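Local structure of glycosyl hydrolase, family 8 (Clostridium perfringens, 3REN) at residues M25-F29 with V320-F325; L117-K121 with P177-L182; A143-L147 with K188-I192; E227-L232 with L265-G271; S282-S287 with F336-A341. The protein acts as an alpha-amylase, probably cleaving internal alpha-1,4-glucosidic bonds of starch-like glucans with an (alpha/alpha)6-barrel domain. All blocks are in the same frame, centred on the assembly; numbering follows the deposited sequence. Where two conformers were deposited one is given.

The five contacts join helices, turns and a small two-stranded antiparallel sheet of the (alpha/alpha)6 barrel. Contacts 2 and 3 pack against each other with centres about 10 Å apart: each joins one of the successive helices 113-130 and 133-150 to one of the successive helices 176-185 and 188-201. Contact 5 lies nearest the chain's centre, about 9 Å from it, and touches both contact 4 (centres about 16 Å apart) and contact 1 (about 13 Å), meeting them through Tyr-286 and Ile-285 on one helix and Asn-338 on the other. The centres of contacts 1 and 3 are about 38 Å apart. A magnesium ion lies about 5 Å from the Phe-29 side chain in contact 1.

Contact 1 of 5, residues M25-F29 with V320-F325; sequences MLFDF and VLYGGF
Helix 21-33 brings Met-25 to Gly-323, CA atoms 4.5 Å apart, where the chain makes a type II beta turn from Leu-321 to Gly-324. This turn belongs to the loop between the last two helices of the (alpha/alpha)6-barrel chain, so the contact joins the N-terminal helix to a C-terminal loop. Gly-323 takes the third position of the turn with a positive phi, and without a side chain there Gly-323 CA comes to 3.7 Å from Met-25 O. A water donates to both backbones, 2.6 Å from Met-25 O and 3.1 Å from Tyr-322 O, bridging helix and turn. Met-25 is a selenomethionine whose chain bends at its last torsion (chi3 55°), bringing CE to 3.6 Å from Tyr-322 CE1. Its SE sits 5.1 Å from the centroid of the Tyr-322 ring in an oblique Met-aromatic contact, the two side chains crossing at about a right angle. Phe-29 reaches further into the loop. Gly-324 CA stands over one face of its ring, 3.9 Å from the centroid and 29° off the normal, a CH-pi contact; Leu-321 O lies over that face too, nearer the rim. Leu-321 runs beside Phe-29, pointing the same way. The loop has further bonds: Gly-323 O accepts from Gln-313 NE2, and Phe-325 N donates to Asn-338 OD1 on helix 335-346. Leu-26 CD2 meets the edge of the Phe-325 ring, 4.0 Å from CE1.

Contact 2 of 5, residues L117-K121 with P177-L182; sequences LRIIK and PTMKLL
The flat group at the centre of this contact is the peptide plane of Leu-117, and Thr-178 comes over one face of it: OG1 stands well above the plane, 3.2 Å from Leu-117 O, and CG2 lies nearer the plane, 3.4 Å from Leu-117 O; no aromatic ring takes part. Asp-175 OD2 is a weak alternative acceptor for the hydroxyl. Helices 113-130 and 176-185 pass with segment axes 9.3 Å apart and 52° between their directions, an oblique helix pair of the (alpha/alpha)6 barrel. Thr-178 packs against Leu-117, Ile-120 and Lys-121. With its CG2 anti to the backbone N and OG1 beside that N (chi1 -58°), the methyl is turned to the apolar side and the hydroxyl to the Lys-121 side. The methyl meets Ile-120 CG2 at 3.5 Å, the two side chains crossing at about a right angle, and also Leu-117 CD2. Further along, Leu-182 lays both its methyls against Ile-120 CG2, while the extended chain of selenomethionine Met-179 brings CE to 4.1 Å from Leu-117 CD1. Helix 133-150 backs this apolar group, Leu-146 touching both Leu-117 and Ile-120. On the polar side, Lys-121 packs its methylenes on Thr-178 and Pro-177, while its NZ forms a salt bridge with Glu-243 OE2 on helix 231-243. Lys-121 CE rests 3.9 Å from Pro-177 CB.

Contact 3 of 5, residues A143-L147 with K188-I192; sequences ANSLL and KWEGI
Ala-143 begins the contact by meeting the six-membered rim of the Trp-189 indole: its CB lies 3.8 Å from Trp-189 CZ2, and its backbone O approaches the same carbon at the ring edge. Asn-144 follows with a polar bridge. Its OD1 accepts from Lys-188 NZ at 2.9 Å, the donor standing 37° above the amide carbonyl plane, and also from a water 2.8 Å from OD1. That water accepts in turn from Trp-189 NE1 at 2.9 Å, so one amide oxygen is tied to both side chains and the indole N-H is satisfied. Leu-146 brings CD1 obliquely toward Trp-189 CH2. Leu-147 packs on the indole: CG is 3.4 Å from Trp-189 CZ2, and CD2 sits over the face, 4.0 Å from the six-ring centroid, in a CH-pi contact, while also touching Ile-192 CD1. Its other methyl, CD1, sits by Trp-189 NE1 and also touches the extended Lys-188 chain at CD. The axes of the two segments are 12.4 Å apart, with the indole filling the gap, an arrangement consistent with neighbouring outer helices of the barrel. Leu-182 of helix 176-185 touches both Ala-143 and Trp-189, and Leu-146 extends to helix 113-130.

Contact 4 of 5, residues E227-L232 with L265-G271; sequences ENVDFL and LVATYNG
Phe-231 turns its ring back beside its own carbonyl carbon (chi1 -171°), while Tyr-269 swings its ring beside its backbone N (chi1 -67°), and the two rings meet edge-to-face. The edge of Tyr-269 points at the face of Phe-231, centroids 5.3 Å apart and planes at 78°, with Tyr-269 CE2 3.8 Å from Phe-231 CG near the rim. The frame is a two-stranded antiparallel sheet of 228-230 and 268-270, whose strand 228-230 runs straight into helix 231-243 of the (alpha/alpha)6 barrel. Val-229 and Tyr-269 form the hydrogen-bonded pair: Val-229 N donates to Tyr-269 O at 2.7 Å, and Tyr-269 N returns a longer bond to Val-229 O. Asn-228 with Asn-270 and Asp-230 with Thr-268 are the non-hydrogen-bonded pairs, their side chains on the face opposite Val-229 and Tyr-269. Bonding continues past the strands, Gly-271 N to Glu-227 O at one end and Phe-231 N to Ala-267 O, 2.8 Å, at the other. Asp-230 is the N-cap of the helix, its OD1 weakly bonded to Leu-233 N. A water beside it, 2.6 Å from Asp-230 OD1, also donates to Ala-267 O and accepts from Leu-232 N, joining the helix start to the second segment. Trp-254 of helix 249-262 makes another edge-to-face pair with Tyr-269. Leu-265 packs its CB against Phe-231 CE1, and the Tyr-269 hydroxyl is fixed by Val-266 N, which donates to OH over 3.0 Å in a nearly straight bond.

Contact 5 of 5, residues S282-S287 with F336-A341; sequences SPSIYS and FDNLNA
Ser-284 and Asn-340 point at each other across the two helices, and Asn-340 ND2 donates to Ser-284 OG at 3.1 Å, nearly straight (165°) and close to its own amide plane. Asp-337 OD1 lies beside the same hydroxyl, modelled at a doubtful 2.4 Å from Ser-284 OG, though a hydrogen bond is probable. The hydroxyl thus probably links Asp-337 and Asn-340, about a turn apart. The Phe-336 ring lies alongside, with Asn-340 ND2 over its face toward the rim; Ser-284 OG, 3.5 Å from Phe-336 CE2, approaches obliquely. Pro-283 lies across Asp-337 obliquely, its CD 3.8 Å from Asp-337 CG, so the first turn of helix 283-296 is packed against the acid. Ser-282 is the N-cap of that turn, its OG accepting weakly from Ser-284 N and Ile-285 N. One turn on, Ser-287 folds its OG back to Pro-283 O (2.8 Å), coming from the carbonyl face opposite that used by Ser-287 N. Ser-287 CB lies 3.8 Å from Asn-340 CB. Segment axes run 8.2 Å apart at 22°, consistent with adjacent, nearly parallel inner helices of the barrel. Leu-232 of helix 231-243 touches Ser-284 and Phe-336, helix 62-74 meets Phe-336 through Leu-67, and helix 21-33 packs Leu-26 on Ala-341.

Contact 1 of 5, residues M25-F29 with V320-F325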
# COMPACT_ATOMS: atom_id res chain seq x y z
N MSE A 25 14.19 -5.44 13.69
CA MSE A 25 15.32 -5.35 12.76
C MSE A 25 14.93 -4.48 11.58
O MSE A 25 15.74 -3.64 11.10
CB MSE A 25 15.63 -6.75 12.22
CG MSE A 25 16.31 -7.72 13.20
SE MSE A 25 16.31 -9.60 12.41
CE MSE A 25 17.18 -9.23 10.72
N LEU A 26 13.71 -4.72 11.07
CA LEU A 26 13.25 -4.03 9.89
C LEU A 26 12.97 -2.52 10.20
O LEU A 26 13.35 -1.62 9.43
CB LEU A 26 12.06 -4.75 9.27
CG LEU A 26 11.40 -4.07 8.05
CD1 LEU A 26 12.40 -3.75 6.89
CD2 LEU A 26 10.30 -4.96 7.56
N PHE A 27 12.31 -2.26 11.31
CA PHE A 27 12.09 -0.85 11.72
C PHE A 27 13.43 -0.13 11.91
O PHE A 27 13.61 1.03 11.45
CB PHE A 27 11.28 -0.76 13.02
CG PHE A 27 11.01 0.66 13.43
CD1 PHE A 27 9.91 1.34 12.91
CD2 PHE A 27 11.89 1.32 14.29
CE1 PHE A 27 9.67 2.68 13.25
CE2 PHE A 27 11.66 2.66 14.62
CZ PHE A 27 10.54 3.33 14.11
N ASP A 28 14.38 -0.82 12.55
CA ASP A 28 15.74 -0.26 12.75
C ASP A 28 16.41 0.08 11.42
O ASP A 28 17.08 1.11 11.30
CB ASP A 28 16.67 -1.20 13.52
CG ASP A 28 16.39 -1.24 15.05
OD1 ASP A 28 15.56 -0.45 15.58
OD2 ASP A 28 16.99 -2.14 15.72
N PHE A 29 16.29 -0.80 10.44
CA PHE A 29 16.86 -0.52 9.10
C PHE A 29 16.18 0.70 8.47
O PHE A 29 16.86 1.57 7.92
CB PHE A 29 16.68 -1.73 8.18
CG PHE A 29 17.02 -1.45 6.75
CD1 PHE A 29 18.35 -1.20 6.38
CD2 PHE A 29 16.02 -1.42 5.78
CE1 PHE A 29 18.69 -0.91 5.06
CE2 PHE A 29 16.35 -1.14 4.44
CZ PHE A 29 17.69 -0.86 4.09
N VAL A 320 25.36 -3.55 5.50
CA VAL A 320 24.67 -2.30 5.77
C VAL A 320 23.15 -2.45 5.61
O VAL A 320 22.39 -1.63 6.15
CB VAL A 320 25.20 -1.13 4.90
CG1 VAL A 320 26.71 -0.93 5.13
CG2 VAL A 320 24.86 -1.35 3.45
N LEU A 321 22.72 -3.52 4.94
CA LEU A 321 21.28 -3.74 4.71
C LEU A 321 20.66 -4.67 5.71
O LEU A 321 19.49 -5.03 5.56
CB LEU A 321 20.97 -4.24 3.28
CG LEU A 321 21.52 -3.47 2.10
CD1 LEU A 321 21.10 -4.14 0.79
CD2 LEU A 321 21.10 -1.97 2.18
N TYR A 322 21.42 -5.06 6.72
CA TYR A 322 20.90 -5.91 7.78
C TYR A 322 19.52 -5.42 8.24
O TYR A 322 19.34 -4.27 8.63
CB TYR A 322 21.85 -5.94 8.96
CG TYR A 322 21.32 -6.71 10.12
CD1 TYR A 322 21.24 -8.12 10.07
CD2 TYR A 322 20.87 -6.06 11.27
CE1 TYR A 322 20.73 -8.85 11.13
CE2 TYR A 322 20.34 -6.80 12.36
CZ TYR A 322 20.29 -8.20 12.27
OH TYR A 322 19.78 -8.95 13.31
N GLY A 323 18.55 -6.32 8.19
CA GLY A 323 17.22 -6.05 8.69
C GLY A 323 16.28 -5.71 7.55
O GLY A 323 15.07 -5.84 7.70
N GLY A 324 16.84 -5.28 6.42
CA GLY A 324 16.04 -4.85 5.28
C GLY A 324 15.81 -5.85 4.14
O GLY A 324 16.24 -7.00 4.21
N PHE A 325 15.12 -5.38 3.10
CA PHE A 325 14.91 -6.15 1.88
C PHE A 325 15.54 -5.40 0.70
O PHE A 325 15.30 -4.19 0.52
CB PHE A 325 13.42 -6.34 1.60
CG PHE A 325 12.73 -7.21 2.61
CD1 PHE A 325 12.34 -6.70 3.84
CD2 PHE A 325 12.47 -8.54 2.33
CE1 PHE A 325 11.70 -7.51 4.79
CE2 PHE A 325 11.83 -9.35 3.27
CZ PHE A 325 11.47 -8.84 4.51
O HOH W 1 18.35 -3.36 11.44

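Contact 2 of 5, residues L117-K121 with P177-L182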
# COMPACT_ATOMS: atom_id res chain seq x y z
N LEU A 117 -5.93 8.66 -0.16
CA LEU A 117 -6.84 7.81 0.58
C LEU A 117 -6.10 7.04 1.70
O LEU A 117 -6.70 6.80 2.73
CB LEU A 117 -7.59 6.84 -0.35
CG LEU A 117 -8.66 7.48 -1.25
CD1 LEU A 117 -9.08 6.53 -2.38
CD2 LEU A 117 -9.86 7.87 -0.44
N ARG A 118 -4.84 6.64 1.48
CA ARG A 118 -4.06 5.96 2.51
C ARG A 118 -3.84 6.86 3.73
O ARG A 118 -3.87 6.39 4.88
CB ARG A 118 -2.71 5.52 1.98
CG ARG A 118 -1.94 4.59 2.92
CD ARG A 118 -0.55 4.25 2.41
NE ARG A 118 -0.55 3.45 1.17
CZ ARG A 118 -0.31 3.93 -0.05
NH1 ARG A 118 -0.10 5.22 -0.27
NH2 ARG A 118 -0.31 3.10 -1.09
N ILE A 119 -3.56 8.13 3.48
CA ILE A 119 -3.39 9.15 4.52
C ILE A 119 -4.68 9.48 5.26
O ILE A 119 -4.69 9.61 6.49
CB ILE A 119 -2.67 10.38 3.92
CG1 ILE A 119 -1.20 9.99 3.68
CG2 ILE A 119 -2.74 11.62 4.93
CD1 ILE A 119 -0.37 10.91 2.83
N ILE A 120 -5.79 9.59 4.53
CA ILE A 120 -7.08 9.78 5.14
C ILE A 120 -7.36 8.61 6.08
O ILE A 120 -7.81 8.82 7.18
CB ILE A 120 -8.19 9.93 4.09
CG1 ILE A 120 -8.14 11.32 3.47
CG2 ILE A 120 -9.58 9.71 4.73
CD1 ILE A 120 -8.52 11.33 1.95
N LYS A 121 -7.09 7.37 5.63
CA LYS A 121 -7.34 6.19 6.44
C LYS A 121 -6.52 6.23 7.73
O LYS A 121 -7.08 6.03 8.80
CB LYS A 121 -7.00 4.90 5.67
CG LYS A 121 -7.35 3.60 6.43
CD LYS A 121 -6.80 2.38 5.65
CE LYS A 121 -7.49 1.09 6.11
NZ LYS A 121 -6.85 -0.21 5.59
N PRO A 177 -12.06 0.52 2.30
CA PRO A 177 -12.12 0.75 3.75
C PRO A 177 -12.11 2.23 4.11
O PRO A 177 -12.85 2.63 5.00
CB PRO A 177 -10.84 0.05 4.30
CG PRO A 177 -10.56 -0.98 3.26
CD PRO A 177 -10.91 -0.32 1.95
N THR A 178 -11.30 3.02 3.42
CA THR A 178 -11.27 4.46 3.66
C THR A 178 -12.64 5.07 3.28
O THR A 178 -13.18 5.90 4.01
CB THR A 178 -10.13 5.11 2.86
OG1 THR A 178 -8.87 4.50 3.22
CG2 THR A 178 -10.07 6.60 3.13
N MSE A 179 -13.20 4.65 2.14
CA MSE A 179 -14.49 5.21 1.71
C MSE A 179 -15.63 4.86 2.69
O MSE A 179 -16.55 5.65 2.90
CB MSE A 179 -14.86 4.78 0.27
CG MSE A 179 -13.92 5.36 -0.77
SE MSE A 179 -14.16 4.34 -2.41
CE MSE A 179 -12.78 5.10 -3.55
N LYS A 180 -15.57 3.66 3.24
CA LYS A 180 -16.48 3.24 4.29
C LYS A 180 -16.29 4.13 5.52
O LYS A 180 -17.26 4.72 6.01
CB LYS A 180 -16.18 1.80 4.69
CG LYS A 180 -17.10 1.27 5.80
CD LYS A 180 -17.19 -0.23 5.71
CE LYS A 180 -18.11 -0.74 6.80
NZ LYS A 180 -18.34 -2.17 6.55
N LEU A 181 -15.09 4.33 5.98
CA LEU A 181 -14.91 5.20 7.11
C LEU A 181 -15.44 6.61 6.79
O LEU A 181 -16.16 7.17 7.58
CB LEU A 181 -13.46 5.31 7.44
CG LEU A 181 -12.85 4.35 8.41
CD1 LEU A 181 -13.74 3.43 9.07
CD2 LEU A 181 -11.55 3.84 8.11
N LEU A 182 -15.13 7.13 5.62
CA LEU A 182 -15.63 8.45 5.20
C LEU A 182 -17.17 8.58 5.18
O LEU A 182 -17.73 9.67 5.46
CB LEU A 182 -15.04 8.83 3.83
CG LEU A 182 -13.58 9.35 3.87
CD1 LEU A 182 -12.90 9.38 2.45
CD2 LEU A 182 -13.48 10.70 4.59

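Contact 3 of 5, residues A143-L147 with K188-I192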
# COMPACT_ATOMS: atom_id res chain seq x y z
N ALA A 143 -10.23 14.78 1.98
CA ALA A 143 -11.32 14.06 1.35
C ALA A 143 -12.15 15.00 0.49
O ALA A 143 -12.49 14.65 -0.64
CB ALA A 143 -12.20 13.41 2.38
N ASN A 144 -12.46 16.20 1.02
CA ASN A 144 -13.24 17.20 0.27
C ASN A 144 -12.50 17.66 -0.99
O ASN A 144 -13.12 17.87 -2.05
CB ASN A 144 -13.62 18.41 1.16
CG ASN A 144 -14.76 18.09 2.16
OD1 ASN A 144 -15.56 17.20 1.94
ND2 ASN A 144 -14.84 18.85 3.25
N SER A 145 -11.18 17.79 -0.88
CA SER A 145 -10.33 18.08 -2.04
C SER A 145 -10.31 16.97 -3.08
O SER A 145 -10.23 17.24 -4.28
CB SER A 145 -8.91 18.37 -1.59
OG SER A 145 -8.90 19.51 -0.76
N LEU A 146 -10.37 15.72 -2.63
CA LEU A 146 -10.50 14.58 -3.57
C LEU A 146 -11.81 14.68 -4.32
O LEU A 146 -11.83 14.49 -5.54
CB LEU A 146 -10.46 13.23 -2.86
CG LEU A 146 -9.15 12.51 -2.65
CD1 LEU A 146 -9.44 11.24 -1.85
CD2 LEU A 146 -8.43 12.24 -3.98
N LEU A 147 -12.89 14.99 -3.60
CA LEU A 147 -14.23 15.11 -4.23
C LEU A 147 -14.31 16.26 -5.24
O LEU A 147 -14.93 16.11 -6.30
CB LEU A 147 -15.33 15.29 -3.19
CG LEU A 147 -15.64 14.02 -2.41
CD1 LEU A 147 -16.62 14.34 -1.33
CD2 LEU A 147 -16.17 12.89 -3.30
N LYS A 188 -22.38 11.63 1.55
CA LYS A 188 -21.94 11.78 0.14
C LYS A 188 -20.94 10.69 -0.27
O LYS A 188 -20.83 10.37 -1.45
CB LYS A 188 -21.36 13.16 -0.18
CG LYS A 188 -20.21 13.61 0.71
CD LYS A 188 -19.90 15.11 0.50
CE LYS A 188 -19.01 15.59 1.64
NZ LYS A 188 -18.37 16.92 1.40
N TRP A 189 -20.23 10.12 0.70
CA TRP A 189 -19.24 9.07 0.38
C TRP A 189 -19.82 7.69 0.12
O TRP A 189 -19.09 6.81 -0.37
CB TRP A 189 -18.13 9.02 1.42
CG TRP A 189 -17.14 10.13 1.21
CD1 TRP A 189 -17.16 11.37 1.78
CD2 TRP A 189 -16.02 10.12 0.32
NE1 TRP A 189 -16.10 12.12 1.32
CE2 TRP A 189 -15.38 11.37 0.43
CE3 TRP A 189 -15.46 9.14 -0.53
CZ2 TRP A 189 -14.22 11.70 -0.31
CZ3 TRP A 189 -14.31 9.46 -1.26
CH2 TRP A 189 -13.70 10.74 -1.14
N GLU A 190 -21.12 7.49 0.42
CA GLU A 190 -21.82 6.22 0.13
C GLU A 190 -21.92 5.95 -1.35
O GLU A 190 -21.71 4.81 -1.81
CB GLU A 190 -23.23 6.20 0.73
CG GLU A 190 -23.21 6.17 2.25
CD GLU A 190 -24.59 6.13 2.89
OE1 GLU A 190 -25.63 6.22 2.15
OE2 GLU A 190 -24.63 5.99 4.14
N GLY A 191 -22.24 7.00 -2.10
CA GLY A 191 -22.30 6.91 -3.55
C GLY A 191 -20.93 6.57 -4.14
O GLY A 191 -20.83 5.81 -5.11
N ILE A 192 -19.87 7.15 -3.56
CA ILE A 192 -18.51 6.88 -4.05
C ILE A 192 -18.14 5.43 -3.76
O ILE A 192 -17.62 4.75 -4.65
CB ILE A 192 -17.44 7.82 -3.41
CG1 ILE A 192 -17.78 9.30 -3.66
CG2 ILE A 192 -16.10 7.54 -3.99
CD1 ILE A 192 -17.51 9.74 -5.08
O HOH W 2 -15.68 14.58 2.78

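Contact 4 of 5, residues E227-L232 with L265-G271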
# COMPACT_ATOMS: atom_id res chain seq x y z
N GLU A 227 -3.40 -9.59 -21.05
CA GLU A 227 -3.58 -11.05 -20.94
C GLU A 227 -3.15 -11.53 -19.57
O GLU A 227 -3.73 -12.47 -19.03
CB GLU A 227 -2.81 -11.78 -22.04
CG GLU A 227 -3.32 -11.41 -23.45
CD GLU A 227 -2.99 -12.47 -24.50
OE1 GLU A 227 -1.78 -12.81 -24.67
OE2 GLU A 227 -3.95 -12.93 -25.18
N ASN A 228 -2.13 -10.87 -19.02
CA ASN A 228 -1.55 -11.20 -17.72
C ASN A 228 -2.14 -10.38 -16.60
O ASN A 228 -2.39 -9.19 -16.79
CB ASN A 228 -0.06 -10.91 -17.73
CG ASN A 228 0.72 -11.90 -18.58
OD1 ASN A 228 0.22 -12.94 -18.95
ND2 ASN A 228 1.94 -11.54 -18.92
N VAL A 229 -2.34 -11.01 -15.44
CA VAL A 229 -2.82 -10.33 -14.24
C VAL A 229 -1.61 -9.80 -13.45
O VAL A 229 -0.69 -10.57 -13.17
CB VAL A 229 -3.60 -11.31 -13.35
CG1 VAL A 229 -4.11 -10.63 -12.02
CG2 VAL A 229 -4.76 -11.97 -14.13
N ASP A 230 -1.62 -8.49 -13.10
CA ASP A 230 -0.64 -7.91 -12.15
C ASP A 230 -0.99 -8.35 -10.75
O ASP A 230 -1.91 -7.78 -10.11
CB ASP A 230 -0.64 -6.37 -12.20
CG ASP A 230 0.53 -5.75 -11.43
OD1 ASP A 230 0.87 -6.23 -10.30
OD2 ASP A 230 1.11 -4.79 -11.96
N PHE A 231 -0.28 -9.35 -10.25
CA PHE A 231 -0.73 -9.99 -8.99
C PHE A 231 -0.72 -9.07 -7.78
O PHE A 231 -1.64 -9.14 -6.94
CB PHE A 231 0.05 -11.27 -8.73
CG PHE A 231 -0.49 -12.06 -7.61
CD1 PHE A 231 0.30 -12.33 -6.49
CD2 PHE A 231 -1.79 -12.59 -7.67
CE1 PHE A 231 -0.20 -13.09 -5.42
CE2 PHE A 231 -2.30 -13.34 -6.59
CZ PHE A 231 -1.49 -13.58 -5.47
N LEU A 232 0.33 -8.26 -7.63
CA LEU A 232 0.42 -7.35 -6.48
C LEU A 232 -0.80 -6.48 -6.41
O LEU A 232 -1.43 -6.32 -5.33
CB LEU A 232 1.67 -6.48 -6.53
CG LEU A 232 1.68 -5.45 -5.39
CD1 LEU A 232 1.85 -6.14 -4.02
CD2 LEU A 232 2.81 -4.48 -5.63
N LEU A 265 4.61 -17.23 -4.68
CA LEU A 265 3.77 -16.38 -5.53
C LEU A 265 4.65 -15.40 -6.30
O LEU A 265 5.68 -14.89 -5.79
CB LEU A 265 2.72 -15.64 -4.69
CG LEU A 265 1.72 -16.52 -3.94
CD1 LEU A 265 1.07 -15.77 -2.74
CD2 LEU A 265 0.60 -17.10 -4.88
N VAL A 266 4.29 -15.17 -7.56
CA VAL A 266 5.09 -14.32 -8.43
C VAL A 266 4.29 -13.09 -8.94
O VAL A 266 3.11 -12.94 -8.61
CB VAL A 266 5.66 -15.11 -9.64
CG1 VAL A 266 6.81 -16.03 -9.19
CG2 VAL A 266 4.59 -15.91 -10.33
N ALA A 267 4.94 -12.25 -9.74
CA ALA A 267 4.39 -10.92 -10.12
C ALA A 267 3.20 -10.94 -11.05
O ALA A 267 2.36 -10.03 -11.02
CB ALA A 267 5.51 -10.02 -10.72
N THR A 268 3.15 -11.93 -11.94
CA THR A 268 2.09 -12.02 -12.95
C THR A 268 1.63 -13.48 -13.24
O THR A 268 2.43 -14.44 -13.17
CB THR A 268 2.48 -11.34 -14.34
OG1 THR A 268 3.54 -12.05 -14.99
CG2 THR A 268 2.88 -9.84 -14.21
N TYR A 269 0.35 -13.61 -13.59
CA TYR A 269 -0.23 -14.89 -13.98
C TYR A 269 -1.06 -14.70 -15.25
O TYR A 269 -1.57 -13.60 -15.50
CB TYR A 269 -1.15 -15.40 -12.87
CG TYR A 269 -0.36 -15.75 -11.62
CD1 TYR A 269 0.23 -17.00 -11.49
CD2 TYR A 269 -0.16 -14.82 -10.62
CE1 TYR A 269 0.95 -17.34 -10.39
CE2 TYR A 269 0.56 -15.13 -9.50
CZ TYR A 269 1.14 -16.41 -9.40
OH TYR A 269 1.88 -16.77 -8.30
N ASN A 270 -1.20 -15.75 -16.05
CA ASN A 270 -2.02 -15.65 -17.25
C ASN A 270 -3.50 -15.63 -16.86
O ASN A 270 -3.92 -16.44 -16.04
CB ASN A 270 -1.72 -16.83 -18.19
CG ASN A 270 -2.62 -16.83 -19.41
OD1 ASN A 270 -3.74 -17.35 -19.35
ND2 ASN A 270 -2.20 -16.15 -20.45
N GLY A 271 -4.28 -14.70 -17.41
CA GLY A 271 -5.69 -14.49 -17.02
C GLY A 271 -6.65 -15.63 -17.40
O GLY A 271 -7.70 -15.77 -16.81
O HOH W 3 0.15 -14.66 -20.65
O HOH W 4 2.65 -7.91 -9.48

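Contact 5 of 5, residues S282-S287 with F336-A341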
# COMPACT_ATOMS: atom_id res chain seq x y z
N SER A 282 8.15 -10.79 -4.71
CA SER A 282 8.23 -9.45 -4.12
C SER A 282 7.81 -9.49 -2.65
O SER A 282 6.81 -10.07 -2.33
CB SER A 282 7.28 -8.54 -4.93
OG SER A 282 6.79 -7.45 -4.19
N PRO A 283 8.57 -8.85 -1.74
CA PRO A 283 8.08 -8.73 -0.35
C PRO A 283 6.68 -8.09 -0.25
O PRO A 283 5.95 -8.38 0.68
CB PRO A 283 9.12 -7.80 0.30
CG PRO A 283 10.36 -7.95 -0.57
CD PRO A 283 9.86 -8.16 -1.95
N SER A 284 6.31 -7.21 -1.19
CA SER A 284 4.99 -6.55 -1.15
C SER A 284 3.85 -7.51 -1.42
O SER A 284 2.76 -7.38 -0.84
CB SER A 284 4.94 -5.38 -2.13
OG SER A 284 5.79 -4.36 -1.66
N ILE A 285 4.08 -8.46 -2.32
CA ILE A 285 3.12 -9.53 -2.58
C ILE A 285 2.91 -10.34 -1.31
O ILE A 285 1.78 -10.51 -0.84
CB ILE A 285 3.65 -10.47 -3.65
CG1 ILE A 285 3.84 -9.72 -4.95
CG2 ILE A 285 2.71 -11.70 -3.81
CD1 ILE A 285 2.60 -9.52 -5.68
N TYR A 286 4.03 -10.85 -0.76
CA TYR A 286 3.93 -11.68 0.47
C TYR A 286 3.33 -10.94 1.65
O TYR A 286 2.55 -11.51 2.41
CB TYR A 286 5.28 -12.30 0.84
CG TYR A 286 5.70 -13.37 -0.15
CD1 TYR A 286 4.83 -14.42 -0.48
CD2 TYR A 286 6.94 -13.32 -0.79
CE1 TYR A 286 5.19 -15.42 -1.40
CE2 TYR A 286 7.32 -14.32 -1.72
CZ TYR A 286 6.43 -15.37 -2.01
OH TYR A 286 6.79 -16.35 -2.91
N SER A 287 3.69 -9.66 1.79
CA SER A 287 3.07 -8.78 2.80
C SER A 287 1.59 -8.73 2.70
O SER A 287 0.91 -8.87 3.72
CB SER A 287 3.63 -7.36 2.70
OG SER A 287 5.00 -7.35 3.05
N PHE A 336 9.14 0.97 -0.60
CA PHE A 336 7.80 0.38 -0.67
C PHE A 336 7.75 -1.10 -0.19
O PHE A 336 6.84 -1.48 0.57
CB PHE A 336 7.24 0.52 -2.09
CG PHE A 336 5.84 0.01 -2.24
CD1 PHE A 336 4.77 0.69 -1.66
CD2 PHE A 336 5.58 -1.13 -3.01
CE1 PHE A 336 3.44 0.23 -1.83
CE2 PHE A 336 4.29 -1.61 -3.19
CZ PHE A 336 3.21 -0.95 -2.60
N ASP A 337 8.72 -1.91 -0.60
CA ASP A 337 8.75 -3.31 -0.16
C ASP A 337 9.06 -3.45 1.31
O ASP A 337 8.48 -4.29 1.98
CB ASP A 337 9.74 -4.12 -0.98
CG ASP A 337 9.23 -4.39 -2.38
OD1 ASP A 337 8.00 -4.55 -2.55
OD2 ASP A 337 10.06 -4.41 -3.30
N ASN A 338 9.97 -2.61 1.80
CA ASN A 338 10.34 -2.59 3.20
C ASN A 338 9.20 -2.18 4.13
O ASN A 338 8.97 -2.81 5.16
CB ASN A 338 11.60 -1.76 3.42
CG ASN A 338 12.84 -2.47 2.89
OD1 ASN A 338 13.49 -3.19 3.63
ND2 ASN A 338 13.14 -2.32 1.58
N LEU A 339 8.46 -1.13 3.74
CA LEU A 339 7.32 -0.67 4.54
C LEU A 339 6.15 -1.67 4.56
O LEU A 339 5.47 -1.84 5.61
CB LEU A 339 6.85 0.71 4.09
CG LEU A 339 7.85 1.81 4.40
CD1 LEU A 339 7.61 2.99 3.40
CD2 LEU A 339 7.73 2.23 5.94
N ASN A 340 5.89 -2.32 3.42
CA ASN A 340 4.81 -3.30 3.37
C ASN A 340 5.18 -4.50 4.26
O ASN A 340 4.35 -4.98 5.04
CB ASN A 340 4.50 -3.73 1.93
CG ASN A 340 3.64 -2.72 1.19
OD1 ASN A 340 2.74 -2.13 1.78
ND2 ASN A 340 3.90 -2.51 -0.10
N ALA A 341 6.45 -4.90 4.20
CA ALA A 341 6.96 -5.98 5.07
C ALA A 341 6.83 -5.61 6.55
O ALA A 341 6.55 -6.47 7.37
CB ALA A 341 8.43 -6.29 4.75